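Local structure of type-2 ice-structuring protein (Brachyopsis rostratus, 2ZIB) at residues 19-32 / 120-132. The protein binds to ice crystals and inhibits their growth, protecting the blood of the fish from freezing in subzero sea water. Sequence-based numbering, arbitrary orientation. Where two conformers were deposited one is given.
Sequences QRCFYSEATAMTWD and CPASHASICAKAA
In the C-type lectin fold, the antiparallel pair of strand 20-26 and the C-terminal strand 124-131 brings the two ends of the domain together. C21, Y23 and E25 form hydrogen-bonded pairs with K130, C128 and S126. C21 N lies 2.8 Å from K130 O, nearly in line with its C=O bond. F22, S24, A129 and I127 share one face of the sheet. On this face F22 CE2 lies 3.8 Å from A129 CB, and R20 NH2 reaches the same methyl obliquely. F22 CZ lies over one face of the R20 guanidinium, toward its rim, and R20 NH1 forms a salt bridge with E53. On the other face Y23 CB meets C128 CB at 4.0 Å, and C21 SG packs on A132 CB at 3.6 Å. C21 SG is disulfide-bonded to C10, and C128 SG to C38. A beta bulge between E25 and M29 shifts the register by two residues. A bend at chi2 of E25 (57°) turns the carboxylate back toward the chain, where OE2 accepts T27 N through its anti lone pair. One water bridges the bulge, giving to T27 O and H124 O and accepting from S126 OG. Beyond it M29 and H124 pair again, but each donor sits above the other's carbonyl plane. T30 OG1 N-caps helix 31-40 by accepting L33 N. In the first turn of that helix W31 N donates to C120 O, 2.9 Å away at an N-H...O angle of 168°.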
ATOM      1  N   GLN A  19       6.450  -6.777  12.741  1.00 14.21           N
ATOM      2  CA  GLN A  19       5.227  -7.167  13.454  1.00 13.51           C
ATOM      3  C   GLN A  19       4.032  -7.308  12.482  1.00 11.76           C
ATOM      4  O   GLN A  19       2.875  -7.365  12.936  1.00 11.74           O
ATOM      5  CB  GLN A  19       4.905  -6.079  14.477  1.00 16.46           C
ATOM      6  CG  GLN A  19       6.017  -5.839  15.529  1.00 21.92           C
ATOM      7  CD  GLN A  19       6.215  -7.082  16.328  1.00 27.39           C
ATOM      8  OE1 GLN A  19       7.271  -7.724  16.229  1.00 31.85           O
ATOM      9  NE2 GLN A  19       5.183  -7.476  17.091  1.00 29.98           N
ATOM     10  N   ARG A  20       4.286  -7.277  11.165  1.00 10.41           N
ATOM     11  CA  ARG A  20       3.200  -7.246  10.166  1.00  9.61           C
ATOM     12  C   ARG A  20       3.310  -8.389   9.175  1.00  9.60           C
ATOM     13  O   ARG A  20       4.410  -8.912   8.917  1.00 10.51           O
ATOM     14  CB  ARG A  20       3.237  -5.883   9.451  1.00 10.76           C
ATOM     15  CG  ARG A  20       3.078  -4.688  10.399  1.00 11.71           C
ATOM     16  CD  ARG A  20       3.321  -3.374   9.674  1.00 12.58           C
ATOM     17  NE  ARG A  20       2.205  -3.050   8.798  1.00 12.93           N
ATOM     18  CZ  ARG A  20       2.273  -2.095   7.853  1.00 12.52           C
ATOM     19  NH1 ARG A  20       3.418  -1.488   7.566  1.00 12.07           N
ATOM     20  NH2 ARG A  20       1.176  -1.816   7.148  1.00 14.13           N
ATOM     21  N   CYS A  21       2.154  -8.712   8.582  1.00  8.63           N
ATOM     22  CA  CYS A  21       2.049  -9.713   7.521  1.00  9.07           C
ATOM     23  C   CYS A  21       1.561  -9.048   6.253  1.00  8.45           C
ATOM     24  O   CYS A  21       0.692  -8.160   6.316  1.00  8.76           O
ATOM     25  CB  CYS A  21       1.036 -10.808   7.919  1.00  9.91           C
ATOM     26  SG  CYS A  21       1.558 -11.747   9.342  1.00 10.17           S
ATOM     27  N   PHE A  22       2.142  -9.461   5.123  1.00  7.93           N
ATOM     28  CA  PHE A  22       1.879  -8.825   3.825  1.00  8.12           C
ATOM     29  C   PHE A  22       1.351  -9.851   2.839  1.00  8.34           C
ATOM     30  O   PHE A  22       1.786 -11.001   2.820  1.00  9.05           O
ATOM     31  CB  PHE A  22       3.162  -8.172   3.312  1.00  9.46           C
ATOM     32  CG  PHE A  22       3.601  -7.026   4.174  1.00  9.07           C
ATOM     33  CD1 PHE A  22       4.365  -7.249   5.336  1.00 10.31           C
ATOM     34  CD2 PHE A  22       3.206  -5.720   3.878  1.00  9.81           C
ATOM     35  CE1 PHE A  22       4.738  -6.198   6.152  1.00 11.10           C
ATOM     36  CE2 PHE A  22       3.574  -4.633   4.714  1.00 10.36           C
ATOM     37  CZ  PHE A  22       4.353  -4.880   5.840  1.00 10.46           C
ATOM     38  N   TYR A  23       0.423  -9.419   2.007  1.00  7.65           N
ATOM     39  CA  TYR A  23      -0.168 -10.251   0.955  1.00  8.27           C
ATOM     40  C   TYR A  23      -0.055  -9.590  -0.394  1.00  7.80           C
ATOM     41  O   TYR A  23      -0.540  -8.482  -0.569  1.00  8.91           O
ATOM     42  CB  TYR A  23      -1.646 -10.494   1.283  1.00  9.24           C
ATOM     43  CG  TYR A  23      -2.271 -11.436   0.270  1.00  9.38           C
ATOM     44  CD1 TYR A  23      -2.009 -12.790   0.347  1.00 13.20           C
ATOM     45  CD2 TYR A  23      -3.060 -10.975  -0.765  1.00 10.16           C
ATOM     46  CE1 TYR A  23      -2.540 -13.674  -0.587  1.00 15.11           C
ATOM     47  CE2 TYR A  23      -3.612 -11.829  -1.737  1.00 11.38           C
ATOM     48  CZ  TYR A  23      -3.318 -13.179  -1.638  1.00 13.30           C
ATOM     49  OH  TYR A  23      -3.821 -14.069  -2.555  1.00 19.29           O
ATOM     50  N   SER A  24       0.562 -10.299  -1.333  1.00  8.51           N
ATOM     51  CA  SER A  24       0.700  -9.795  -2.683  1.00  8.68           C
ATOM     52  C   SER A  24      -0.486 -10.284  -3.510  1.00  8.94           C
ATOM     53  O   SER A  24      -0.591 -11.476  -3.772  1.00 10.44           O
ATOM     54  CB  SER A  24       2.053 -10.244  -3.261  1.00 10.26           C
ATOM     55  OG  SER A  24       2.156  -9.772  -4.579  1.00 12.67           O
ATOM     56  N   GLU A  25      -1.379  -9.352  -3.866  1.00  8.06           N
ATOM     57  CA  GLU A  25      -2.541  -9.638  -4.686  1.00  8.65           C
ATOM     58  C   GLU A  25      -2.182  -9.388  -6.147  1.00  8.87           C
ATOM     59  O   GLU A  25      -2.055  -8.236  -6.605  1.00  8.11           O
ATOM     60  CB  GLU A  25      -3.716  -8.739  -4.275  1.00  8.20           C
ATOM     61  CG  GLU A  25      -4.958  -8.909  -5.156  1.00  9.05           C
ATOM     62  CD  GLU A  25      -5.454 -10.334  -5.175  1.00  9.54           C
ATOM     63  OE1 GLU A  25      -6.085 -10.764  -4.180  1.00  9.99           O
ATOM     64  OE2 GLU A  25      -5.198 -11.042  -6.172  1.00 12.45           O
ATOM     65  N   ALA A  26      -1.991 -10.470  -6.887  1.00 10.20           N
ATOM     66  CA  ALA A  26      -1.580 -10.385  -8.299  1.00 11.01           C
ATOM     67  C   ALA A  26      -2.740  -9.993  -9.209  1.00 10.79           C
ATOM     68  O   ALA A  26      -2.521  -9.531 -10.338  1.00 12.79           O
ATOM     69  CB  ALA A  26      -1.032 -11.755  -8.736  1.00 12.40           C
ATOM     70  N   THR A  27      -3.984 -10.227  -8.810  1.00 10.91           N
ATOM     71  CA  THR A  27      -5.134  -9.867  -9.670  1.00 11.33           C
ATOM     72  C   THR A  27      -5.270  -8.350  -9.737  1.00  9.47           C
ATOM     73  O   THR A  27      -5.363  -7.700  -8.706  1.00 10.76           O
ATOM     74  CB  THR A  27      -6.416 -10.485  -9.132  1.00 12.58           C
ATOM     75  OG1 THR A  27      -6.302 -11.913  -9.249  1.00 16.17           O
ATOM     76  CG2 THR A  27      -7.628 -10.118  -9.991  1.00 14.25           C
ATOM     77  N   ALA A  28      -5.291  -7.763 -10.923  1.00  9.72           N
ATOM     78  CA  ALA A  28      -5.369  -6.325 -11.086  1.00  8.68           C
ATOM     79  C   ALA A  28      -6.780  -5.868 -10.804  1.00  8.53           C
ATOM     80  O   ALA A  28      -7.771  -6.446 -11.216  1.00 11.07           O
ATOM     81  CB  ALA A  28      -4.927  -5.914 -12.456  1.00 10.62           C
ATOM     82  N   MET A  29      -6.853  -4.724 -10.099  0.70  7.49           N
ATOM     83  CA  MET A  29      -8.178  -4.188  -9.785  0.70  4.97           C
ATOM     84  C   MET A  29      -8.097  -2.700  -9.504  0.70  7.00           C
ATOM     85  O   MET A  29      -6.960  -2.127  -9.338  0.70  5.69           O
ATOM     86  CB  MET A  29      -8.845  -4.771  -8.545  0.70 13.33           C
ATOM     87  CG  MET A  29      -8.643  -6.191  -8.089  0.70 18.52           C
ATOM     88  SD  MET A  29      -8.886  -6.698  -6.305  0.70 18.85           S
ATOM     89  CE  MET A  29      -8.596  -8.404  -6.516  0.70 17.30           C
ATOM     90  N   THR A  30      -9.230  -2.025  -9.429  1.00  7.38           N
ATOM     91  CA  THR A  30      -9.235  -0.611  -9.059  1.00  6.75           C
ATOM     92  C   THR A  30      -8.735  -0.464  -7.625  1.00  6.90           C
ATOM     93  O   THR A  30      -8.741  -1.422  -6.836  1.00  6.60           O
ATOM     94  CB  THR A  30     -10.610   0.012  -9.164  1.00  6.93           C
ATOM     95  OG1 THR A  30     -11.432  -0.620  -8.149  1.00  7.80           O
ATOM     96  CG2 THR A  30     -11.245  -0.241 -10.566  1.00  9.08           C
ATOM     97  N   TRP A  31      -8.336   0.751  -7.249  1.00  6.66           N
ATOM     98  CA  TRP A  31      -7.870   0.943  -5.868  1.00  7.16           C
ATOM     99  C   TRP A  31      -8.978   0.571  -4.878  1.00  6.29           C
ATOM    100  O   TRP A  31      -8.732  -0.085  -3.880  1.00  6.81           O
ATOM    101  CB  TRP A  31      -7.451   2.388  -5.696  1.00  7.16           C
ATOM    102  CG  TRP A  31      -6.860   2.698  -4.327  1.00  6.25           C
ATOM    103  CD1 TRP A  31      -5.513   2.774  -4.007  1.00  7.34           C
ATOM    104  CD2 TRP A  31      -7.578   3.089  -3.132  1.00  6.37           C
ATOM    105  NE1 TRP A  31      -5.363   3.171  -2.686  1.00  6.47           N
ATOM    106  CE2 TRP A  31      -6.611   3.352  -2.132  1.00  6.57           C
ATOM    107  CE3 TRP A  31      -8.958   3.246  -2.814  1.00  7.24           C
ATOM    108  CZ2 TRP A  31      -6.963   3.777  -0.840  1.00  7.23           C
ATOM    109  CZ3 TRP A  31      -9.309   3.665  -1.532  1.00  8.00           C
ATOM    110  CH2 TRP A  31      -8.307   3.878  -0.546  1.00  7.56           C
ATOM    111  N   ASP A  32     -10.220   0.990  -5.176  1.00  5.97           N
ATOM    112  CA  ASP A  32     -11.320   0.720  -4.240  0.70  7.17           C
ATOM    113  C   ASP A  32     -11.549  -0.761  -4.149  1.00  6.57           C
ATOM    114  O   ASP A  32     -11.781  -1.285  -2.999  1.00  6.30           O
ATOM    115  CB  ASP A  32     -12.555   1.481  -4.682  0.70  8.69           C
ATOM    116  CG  ASP A  32     -12.300   2.985  -4.719  0.70 12.51           C
ATOM    117  OD1 ASP A  32     -11.781   3.493  -5.737  0.70 11.58           O
ATOM    118  OD2 ASP A  32     -12.515   3.722  -3.738  0.70 17.20           O
ATOM    119  N   CYS A 120      -8.036   6.531  -9.247  1.00  7.12           N
ATOM    120  CA  CYS A 120      -8.404   5.356  -8.482  1.00  6.88           C
ATOM    121  C   CYS A 120      -8.966   4.218  -9.363  1.00  6.44           C
ATOM    122  O   CYS A 120      -8.765   3.054  -8.996  1.00  7.19           O
ATOM    123  CB  CYS A 120      -9.432   5.770  -7.414  1.00  7.04           C
ATOM    124  SG  CYS A 120      -8.758   6.990  -6.230  1.00  8.27           S
ATOM    125  N   PRO A 121      -9.641   4.499 -10.511  1.00  7.07           N
ATOM    126  CA  PRO A 121     -10.107   3.391 -11.355  1.00  7.82           C
ATOM    127  C   PRO A 121      -9.007   2.651 -12.121  1.00  7.41           C
ATOM    128  O   PRO A 121      -9.315   1.642 -12.730  1.00  9.19           O
ATOM    129  CB  PRO A 121     -11.071   4.079 -12.354  1.00  9.28           C
ATOM    130  CG  PRO A 121     -11.519   5.326 -11.638  1.00  8.73           C
ATOM    131  CD  PRO A 121     -10.273   5.792 -10.908  1.00  7.40           C
ATOM    132  N   ALA A 122      -7.744   3.086 -12.068  1.00  6.97           N
ATOM    133  CA  ALA A 122      -6.720   2.320 -12.781  1.00  6.99           C
ATOM    134  C   ALA A 122      -6.628   0.896 -12.207  1.00  7.85           C
ATOM    135  O   ALA A 122      -6.786   0.678 -10.990  1.00  7.58           O
ATOM    136  CB  ALA A 122      -5.337   3.022 -12.699  1.00  8.09           C
ATOM    137  N   SER A 123      -6.324  -0.065 -13.072  1.00  9.12           N
ATOM    138  CA  SER A 123      -6.332  -1.456 -12.712  1.00  8.88           C
ATOM    139  C   SER A 123      -4.932  -1.955 -12.456  1.00  8.56           C
ATOM    140  O   SER A 123      -4.135  -2.054 -13.382  1.00  9.17           O
ATOM    141  CB  SER A 123      -6.941  -2.224 -13.879  1.00 11.71           C
ATOM    142  OG  SER A 123      -7.113  -3.561 -13.449  1.00 15.31           O
ATOM    143  N   HIS A 124      -4.603  -2.257 -11.206  1.00  7.98           N
ATOM    144  CA  HIS A 124      -3.261  -2.664 -10.811  1.00  7.57           C
ATOM    145  C   HIS A 124      -3.308  -3.750  -9.770  1.00  7.60           C
ATOM    146  O   HIS A 124      -4.295  -3.879  -9.012  1.00  7.47           O
ATOM    147  CB  HIS A 124      -2.466  -1.461 -10.250  1.00  7.78           C
ATOM    148  CG  HIS A 124      -2.236  -0.373 -11.248  1.00  7.21           C
ATOM    149  ND1 HIS A 124      -1.448  -0.544 -12.376  1.00  8.53           N
ATOM    150  CD2 HIS A 124      -2.662   0.919 -11.283  1.00  8.60           C
ATOM    151  CE1 HIS A 124      -1.408   0.602 -13.036  1.00  9.65           C
ATOM    152  NE2 HIS A 124      -2.112   1.505 -12.384  1.00  9.63           N
ATOM    153  N   ALA A 125      -2.238  -4.542  -9.716  1.00  7.18           N
ATOM    154  CA  ALA A 125      -1.988  -5.428  -8.582  1.00  6.53           C
ATOM    155  C   ALA A 125      -1.893  -4.587  -7.297  1.00  7.00           C
ATOM    156  O   ALA A 125      -1.858  -3.342  -7.353  1.00  7.10           O
ATOM    157  CB  ALA A 125      -0.689  -6.229  -8.847  1.00  8.29           C
ATOM    158  N   SER A 126      -1.831  -5.270  -6.144  1.00  6.76           N
ATOM    159  CA  SER A 126      -1.865  -4.538  -4.885  1.00  7.01           C
ATOM    160  C   SER A 126      -1.176  -5.332  -3.814  1.00  6.87           C
ATOM    161  O   SER A 126      -0.864  -6.523  -3.973  1.00  7.44           O
ATOM    162  CB  SER A 126      -3.320  -4.220  -4.529  1.00  6.90           C
ATOM    163  OG  SER A 126      -4.117  -5.425  -4.453  1.00  7.13           O
ATOM    164  N   ILE A 127      -1.011  -4.701  -2.671  1.00  6.53           N
ATOM    165  CA  ILE A 127      -0.408  -5.348  -1.500  1.00  6.36           C
ATOM    166  C   ILE A 127      -1.208  -5.001  -0.268  1.00  5.46           C
ATOM    167  O   ILE A 127      -1.522  -3.813  -0.010  1.00  6.46           O
ATOM    168  CB  ILE A 127       1.090  -5.040  -1.349  1.00  8.57           C
ATOM    169  CG1 ILE A 127       1.727  -5.832  -0.212  1.00 12.68           C
ATOM    170  CG2 ILE A 127       1.334  -3.612  -1.308  1.00 10.73           C
ATOM    171  CD1 ILE A 127       2.900  -6.741  -0.671  1.00 18.54           C
ATOM    172  N   CYS A 128      -1.593  -6.059   0.473  1.00  6.65           N
ATOM    173  CA  CYS A 128      -2.312  -5.877   1.740  1.00  6.29           C
ATOM    174  C   CYS A 128      -1.380  -6.081   2.912  1.00  7.28           C
ATOM    175  O   CYS A 128      -0.349  -6.753   2.787  1.00  7.68           O
ATOM    176  CB  CYS A 128      -3.432  -6.928   1.894  1.00  7.15           C
ATOM    177  SG  CYS A 128      -4.600  -7.055   0.497  1.00  7.72           S
ATOM    178  N   ALA A 129      -1.773  -5.546   4.073  1.00  6.60           N
ATOM    179  CA  ALA A 129      -1.059  -5.810   5.315  1.00  6.82           C
ATOM    180  C   ALA A 129      -2.045  -5.979   6.458  1.00  6.88           C
ATOM    181  O   ALA A 129      -3.172  -5.459   6.412  1.00  7.59           O
ATOM    182  CB  ALA A 129      -0.090  -4.674   5.621  1.00  8.08           C
ATOM    183  N   LYS A 130      -1.582  -6.681   7.498  1.00  7.32           N
ATOM    184  CA  LYS A 130      -2.332  -6.779   8.761  1.00  7.33           C
ATOM    185  C   LYS A 130      -1.333  -7.223   9.835  1.00  7.97           C
ATOM    186  O   LYS A 130      -0.199  -7.636   9.530  1.00  9.16           O
ATOM    187  CB  LYS A 130      -3.504  -7.769   8.695  1.00  8.06           C
ATOM    188  CG  LYS A 130      -3.131  -9.234   8.341  1.00  7.60           C
ATOM    189  CD  LYS A 130      -4.398 -10.035   8.051  1.00  8.16           C
ATOM    190  CE  LYS A 130      -4.091 -11.451   7.643  1.00  8.22           C
ATOM    191  NZ  LYS A 130      -5.368 -12.177   7.285  1.00  8.10           N
ATOM    192  N   ALA A 131      -1.736  -7.119  11.104  1.00  9.03           N
ATOM    193  CA  ALA A 131      -0.847  -7.528  12.191  1.00  8.78           C
ATOM    194  C   ALA A 131      -0.514  -9.008  12.124  1.00  9.56           C
ATOM    195  O   ALA A 131      -1.363  -9.855  11.770  1.00  9.73           O
ATOM    196  CB  ALA A 131      -1.511  -7.231  13.496  1.00 11.60           C
ATOM    197  N   ALA A 132       0.732  -9.338  12.462  1.00  9.44           N
ATOM    198  CA  ALA A 132       1.138 -10.724  12.607  1.00  9.30           C
ATOM    199  C   ALA A 132       0.485 -11.386  13.837  1.00  9.83           C
ATOM    200  O   ALA A 132      -0.056 -10.720  14.741  1.00 11.59           O
ATOM    201  CB  ALA A 132       2.650 -10.817  12.660  1.00 11.50           C
TER
HETATM  202  O   HOH W   1       1.278  -7.482  -5.797  1.00 15.26           O
HETATM  203  O   HOH W   2      -5.124  -5.529  -6.939  1.00  8.12           O